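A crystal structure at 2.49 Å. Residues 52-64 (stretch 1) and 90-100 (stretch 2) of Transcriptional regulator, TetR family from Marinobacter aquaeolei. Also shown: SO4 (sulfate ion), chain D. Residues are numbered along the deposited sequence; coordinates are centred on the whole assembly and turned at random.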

# COMPACT_ATOMS: atom_id res chain seq x y z
N ILE A 52 -9.67 2.99 -22.74
CA ILE A 52 -9.05 1.67 -22.72
C ILE A 52 -8.95 1.22 -21.27
O ILE A 52 -9.46 0.16 -20.91
N ILE A 53 -8.36 2.08 -20.44
CA ILE A 53 -8.15 1.77 -19.03
C ILE A 53 -9.46 1.46 -18.29
O ILE A 53 -9.51 0.48 -17.53
N TYR A 54 -10.51 2.24 -18.55
CA TYR A 54 -11.79 2.04 -17.87
C TYR A 54 -12.35 0.65 -18.18
O TYR A 54 -12.77 -0.07 -17.27
N GLU A 55 -12.33 0.28 -19.45
CA GLU A 55 -12.84 -1.03 -19.85
C GLU A 55 -11.99 -2.19 -19.30
O GLU A 55 -12.54 -3.20 -18.91
N ILE A 56 -10.67 -2.02 -19.25
CA ILE A 56 -9.82 -3.01 -18.61
C ILE A 56 -10.23 -3.16 -17.13
O ILE A 56 -10.40 -4.28 -16.64
N PHE A 57 -10.38 -2.03 -16.44
CA PHE A 57 -10.84 -2.06 -15.05
C PHE A 57 -12.19 -2.79 -14.89
O PHE A 57 -12.37 -3.59 -13.97
N GLN A 58 -13.13 -2.49 -15.78
CA GLN A 58 -14.43 -3.15 -15.76
C GLN A 58 -14.33 -4.67 -15.88
O GLN A 58 -15.22 -5.36 -15.36
N GLU A 59 -13.30 -5.19 -16.57
CA GLU A 59 -13.07 -6.64 -16.68
C GLU A 59 -12.51 -7.16 -15.34
O GLU A 59 -12.89 -8.24 -14.93
N TYR A 60 -11.60 -6.41 -14.71
CA TYR A 60 -11.00 -6.76 -13.40
C TYR A 60 -12.09 -6.78 -12.33
O TYR A 60 -12.21 -7.74 -11.59
N GLU A 61 -12.90 -5.72 -12.31
CA GLU A 61 -14.05 -5.58 -11.41
C GLU A 61 -14.99 -6.80 -11.53
O GLU A 61 -15.34 -7.40 -10.52
N LYS A 62 -15.36 -7.18 -12.76
CA LYS A 62 -16.22 -8.36 -12.98
C LYS A 62 -15.58 -9.64 -12.46
O LYS A 62 -16.27 -10.49 -11.91
N LEU A 63 -14.27 -9.75 -12.63
CA LEU A 63 -13.52 -10.94 -12.23
C LEU A 63 -13.51 -11.09 -10.72
O LEU A 63 -13.89 -12.13 -10.20
N VAL A 64 -13.13 -10.02 -10.03
CA VAL A 64 -13.04 -10.04 -8.56
C VAL A 64 -14.42 -10.24 -7.92
O VAL A 64 -14.56 -11.05 -6.99
N ASP A 90 -3.68 -13.46 -7.52
CA ASP A 90 -3.51 -13.65 -8.98
C ASP A 90 -4.07 -12.46 -9.75
O ASP A 90 -3.47 -12.03 -10.73
N GLY A 91 -5.22 -11.94 -9.32
CA GLY A 91 -5.81 -10.76 -9.96
C GLY A 91 -4.90 -9.55 -9.89
O GLY A 91 -4.64 -8.90 -10.90
N LEU A 92 -4.42 -9.26 -8.68
CA LEU A 92 -3.50 -8.17 -8.45
C LEU A 92 -2.21 -8.27 -9.30
O LEU A 92 -1.66 -7.24 -9.70
N TRP A 93 -1.74 -9.49 -9.58
CA TRP A 93 -0.60 -9.67 -10.49
C TRP A 93 -1.03 -9.38 -11.92
O TRP A 93 -0.36 -8.61 -12.63
N SER A 94 -2.15 -9.97 -12.34
CA SER A 94 -2.58 -9.88 -13.75
C SER A 94 -2.93 -8.45 -14.18
O SER A 94 -2.84 -8.12 -15.37
N TYR A 95 -3.33 -7.61 -13.22
CA TYR A 95 -3.71 -6.24 -13.47
C TYR A 95 -2.77 -5.31 -12.68
O TYR A 95 -3.16 -4.21 -12.30
N ARG A 96 -1.51 -5.72 -12.52
CA ARG A 96 -0.53 -4.98 -11.71
C ARG A 96 -0.37 -3.51 -12.08
O ARG A 96 -0.03 -2.70 -11.20
N PHE A 97 -0.59 -3.17 -13.35
CA PHE A 97 -0.48 -1.76 -13.83
C PHE A 97 -1.43 -0.80 -13.11
O PHE A 97 -1.13 0.38 -12.94
N PHE A 98 -2.59 -1.31 -12.71
CA PHE A 98 -3.64 -0.49 -12.11
C PHE A 98 -3.24 0.09 -10.75
O PHE A 98 -3.20 1.31 -10.60
N HIS A 99 -2.88 -0.76 -9.80
CA HIS A 99 -2.50 -0.29 -8.45
C HIS A 99 -1.21 0.53 -8.41
O HIS A 99 -1.02 1.34 -7.49
N ARG A 100 -0.38 0.36 -9.43
CA ARG A 100 0.89 1.06 -9.55
C ARG A 100 0.70 2.55 -9.83
O ARG A 100 1.38 3.38 -9.23

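Helices that cross steeply cannot mesh along their whole length, so their contact depends on a few large side chains fitted into local hollows. The pairing of residues 52-64 with residues 90-100 in this TetR-family regulator illustrates the principle. The axes of helix 52-64 and helix 96-100 run at 111° and come no closer than 11.3 Å, and aromatic and aliphatic side chains fill the space between. Some 560 Å² is buried, and no hydrogen bond joins the two stretches; shape does the work.

The central bump is Tyr60. It points toward the second stretch with chi1 t, and its ring enters a hollow made by Gly91, Leu92, Tyr95 and His99. The floor is open because Gly91 has no side chain: Tyr60 CE1 lies 3.8 Å from Gly91 O, and a CB modelled on the glycine would sit only 3.3 Å from Tyr60 CE1, a tight fit. Leu92 starts out away from the first helix, but its m,t rotamer brings its end back, so that Leu92 CD2 lies 3.2 Å from Tyr60 OH. His99, chi1 m, closes the pocket with its ring edge, placing His99 CE1 3.4 Å from the same Tyr60 OH. That hydroxyl finds its hydrogen bond elsewhere in the structure.

Tyr95 answers Tyr60 from the other stretch. It is the first residue to leave helical geometry after helix 90-94, and with chi1 m it lays its ring against the first helix. The two tyrosine rings meet obliquely, Tyr60 CD1 coming within 3.6 Å of Tyr95 CD1, while Tyr60 CB sits over the Tyr95 face, 3.9 Å from the ring centroid. At the edge of that ring, Ile56 CG2 approaches Tyr95 CE2 at 3.8 Å; Leu63 CD2 makes a looser contact with Tyr95 CE1 at 4.5 Å.

Ile56, in the m,t rotamer, also serves Phe97: its CG2 is 3.8 Å from Phe97 CE1, and Ile53 CG2, again from an m,t side chain, is 4.2 Å from Phe97 CE2. Both methyls thus meet the edge of the Phe97 ring, whose chi1 is p. Phe57 and Phe98, both chi1 t, bring nearly parallel rings together but slid apart, touching at Phe57 CD1 and Phe98 CZ, 3.6 Å apart.

The other polar contacts lie away from this core. Arg96 NE donates to Trp93 O at 2.9 Å, and Arg96 NH1 makes a weak hydrogen bond of 3.0 Å to O3 of the sulfate, probably a crystallisation component.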

# COMPACT_ATOMS: atom_id res chain seq x y z
CB ILE A 52 -7.64 1.61 -23.40
CG1 ILE A 52 -7.77 1.93 -24.91
CG2 ILE A 52 -7.04 0.21 -23.29
CD1 ILE A 52 -6.42 1.99 -25.70
CB ILE A 53 -7.39 2.91 -18.33
CG1 ILE A 53 -5.96 3.03 -18.88
CG2 ILE A 53 -7.31 2.67 -16.80
CD1 ILE A 53 -5.26 4.31 -18.43
CB TYR A 54 -12.80 3.10 -18.28
CG TYR A 54 -14.14 3.01 -17.57
CD1 TYR A 54 -14.22 3.09 -16.19
CD2 TYR A 54 -15.35 2.98 -18.29
CE1 TYR A 54 -15.44 3.06 -15.51
CE2 TYR A 54 -16.61 2.97 -17.61
CZ TYR A 54 -16.64 3.01 -16.22
OH TYR A 54 -17.81 2.98 -15.53
CB GLU A 55 -13.03 -1.13 -21.35
CG GLU A 55 -13.75 -2.48 -21.74
CD GLU A 55 -14.58 -2.42 -22.98
OE1 GLU A 55 -14.89 -1.27 -23.41
OE2 GLU A 55 -14.95 -3.51 -23.50
CB ILE A 56 -8.34 -2.64 -18.69
CG1 ILE A 56 -7.82 -2.75 -20.14
CG2 ILE A 56 -7.53 -3.54 -17.78
CD1 ILE A 56 -6.35 -2.18 -20.35
CB PHE A 57 -10.98 -0.67 -14.44
CG PHE A 57 -11.74 -0.67 -13.16
CD1 PHE A 57 -11.13 -1.11 -11.99
CD2 PHE A 57 -13.06 -0.29 -13.12
CE1 PHE A 57 -11.84 -1.16 -10.81
CE2 PHE A 57 -13.77 -0.35 -11.94
CZ PHE A 57 -13.15 -0.78 -10.79
CB GLN A 58 -15.37 -2.61 -16.83
CG GLN A 58 -15.90 -1.24 -16.52
CD GLN A 58 -16.80 -0.67 -17.62
OE1 GLN A 58 -16.54 -0.82 -18.83
NE2 GLN A 58 -17.85 -0.01 -17.20
CB GLU A 59 -12.13 -7.07 -17.82
CG GLU A 59 -12.50 -6.66 -19.29
CD GLU A 59 -13.86 -7.18 -19.81
OE1 GLU A 59 -14.30 -8.28 -19.38
OE2 GLU A 59 -14.47 -6.48 -20.67
CB TYR A 60 -9.88 -5.77 -13.03
CG TYR A 60 -9.23 -5.95 -11.65
CD1 TYR A 60 -8.54 -7.12 -11.28
CD2 TYR A 60 -9.26 -4.93 -10.73
CE1 TYR A 60 -7.94 -7.26 -9.98
CE2 TYR A 60 -8.68 -5.05 -9.49
CZ TYR A 60 -8.02 -6.20 -9.11
OH TYR A 60 -7.47 -6.18 -7.83
CB GLU A 61 -14.80 -4.28 -11.76
CG GLU A 61 -15.94 -3.89 -10.82
CD GLU A 61 -16.75 -2.69 -11.31
OE1 GLU A 61 -16.99 -2.54 -12.54
OE2 GLU A 61 -17.20 -1.94 -10.42
CB LYS A 62 -16.56 -8.57 -14.47
CG LYS A 62 -17.66 -7.67 -15.02
CD LYS A 62 -17.81 -7.79 -16.57
CE LYS A 62 -18.64 -6.62 -17.15
NZ LYS A 62 -18.27 -6.26 -18.56
CB LEU A 63 -12.07 -10.87 -12.74
CG LEU A 63 -11.33 -12.19 -12.89
CD1 LEU A 63 -11.88 -12.87 -14.14
CD2 LEU A 63 -9.79 -11.99 -12.96
CB VAL A 64 -12.31 -8.80 -8.05
CG1 VAL A 64 -12.33 -8.73 -6.54
CG2 VAL A 64 -10.87 -8.78 -8.63
CB ASP A 90 -4.22 -14.91 -9.48
CG ASP A 90 -4.00 -15.14 -10.98
OD1 ASP A 90 -2.87 -15.58 -11.33
OD2 ASP A 90 -4.95 -14.90 -11.80
CB LEU A 92 -3.16 -8.05 -6.96
CG LEU A 92 -4.28 -7.60 -6.01
CD1 LEU A 92 -3.79 -7.77 -4.57
CD2 LEU A 92 -4.67 -6.17 -6.24
CB TRP A 93 0.04 -11.08 -10.42
CG TRP A 93 1.10 -11.28 -11.48
CD1 TRP A 93 0.96 -11.92 -12.71
CD2 TRP A 93 2.44 -10.80 -11.44
NE1 TRP A 93 2.15 -11.86 -13.41
CE2 TRP A 93 3.08 -11.19 -12.65
CE3 TRP A 93 3.17 -10.07 -10.50
CZ2 TRP A 93 4.42 -10.87 -12.93
CZ3 TRP A 93 4.52 -9.75 -10.78
CH2 TRP A 93 5.13 -10.15 -11.99
CB SER A 94 -3.71 -10.88 -14.05
OG SER A 94 -3.27 -12.23 -13.90
CB TYR A 95 -5.18 -6.07 -13.08
CG TYR A 95 -6.11 -6.80 -14.03
CD1 TYR A 95 -6.30 -8.18 -13.92
CD2 TYR A 95 -6.81 -6.12 -15.04
CE1 TYR A 95 -7.13 -8.89 -14.80
CE2 TYR A 95 -7.68 -6.84 -15.94
CZ TYR A 95 -7.83 -8.23 -15.81
OH TYR A 95 -8.66 -8.99 -16.66
CB ARG A 96 0.85 -5.70 -11.61
CG ARG A 96 1.77 -5.52 -12.80
CD ARG A 96 2.87 -6.60 -12.94
NE ARG A 96 2.26 -7.74 -13.62
CZ ARG A 96 2.64 -8.29 -14.77
NH1 ARG A 96 3.74 -7.93 -15.41
NH2 ARG A 96 1.92 -9.30 -15.24
CB PHE A 97 -0.74 -1.65 -15.36
CG PHE A 97 -2.19 -1.45 -15.70
CD1 PHE A 97 -3.06 -2.52 -15.73
CD2 PHE A 97 -2.71 -0.16 -15.91
CE1 PHE A 97 -4.43 -2.34 -16.00
CE2 PHE A 97 -4.06 0.03 -16.15
CZ PHE A 97 -4.93 -1.06 -16.20
CB PHE A 98 -4.92 -1.31 -12.03
CG PHE A 98 -6.11 -0.52 -11.64
CD1 PHE A 98 -6.76 0.26 -12.56
CD2 PHE A 98 -6.62 -0.60 -10.35
CE1 PHE A 98 -7.88 0.99 -12.21
CE2 PHE A 98 -7.74 0.12 -9.99
CZ PHE A 98 -8.36 0.93 -10.92
CB HIS A 99 -2.46 -1.44 -7.46
CG HIS A 99 -3.77 -2.16 -7.38
ND1 HIS A 99 -4.11 -3.16 -8.27
CD2 HIS A 99 -4.84 -1.98 -6.57
CE1 HIS A 99 -5.33 -3.58 -7.98
NE2 HIS A 99 -5.79 -2.88 -6.96
CB ARG A 100 1.71 0.39 -10.62
CG ARG A 100 3.09 0.96 -10.87
CD ARG A 100 3.92 -0.09 -11.58
NE ARG A 100 3.43 -0.38 -12.91
CZ ARG A 100 3.63 -1.50 -13.61
NH1 ARG A 100 4.26 -2.55 -13.12
NH2 ARG A 100 3.13 -1.57 -14.83
S SO4 D . 7.00 -6.13 -14.15
O1 SO4 D . 7.90 -7.07 -13.48
O2 SO4 D . 7.60 -4.83 -14.56
O3 SO4 D . 6.52 -6.81 -15.37
O4 SO4 D . 6.00 -5.89 -13.11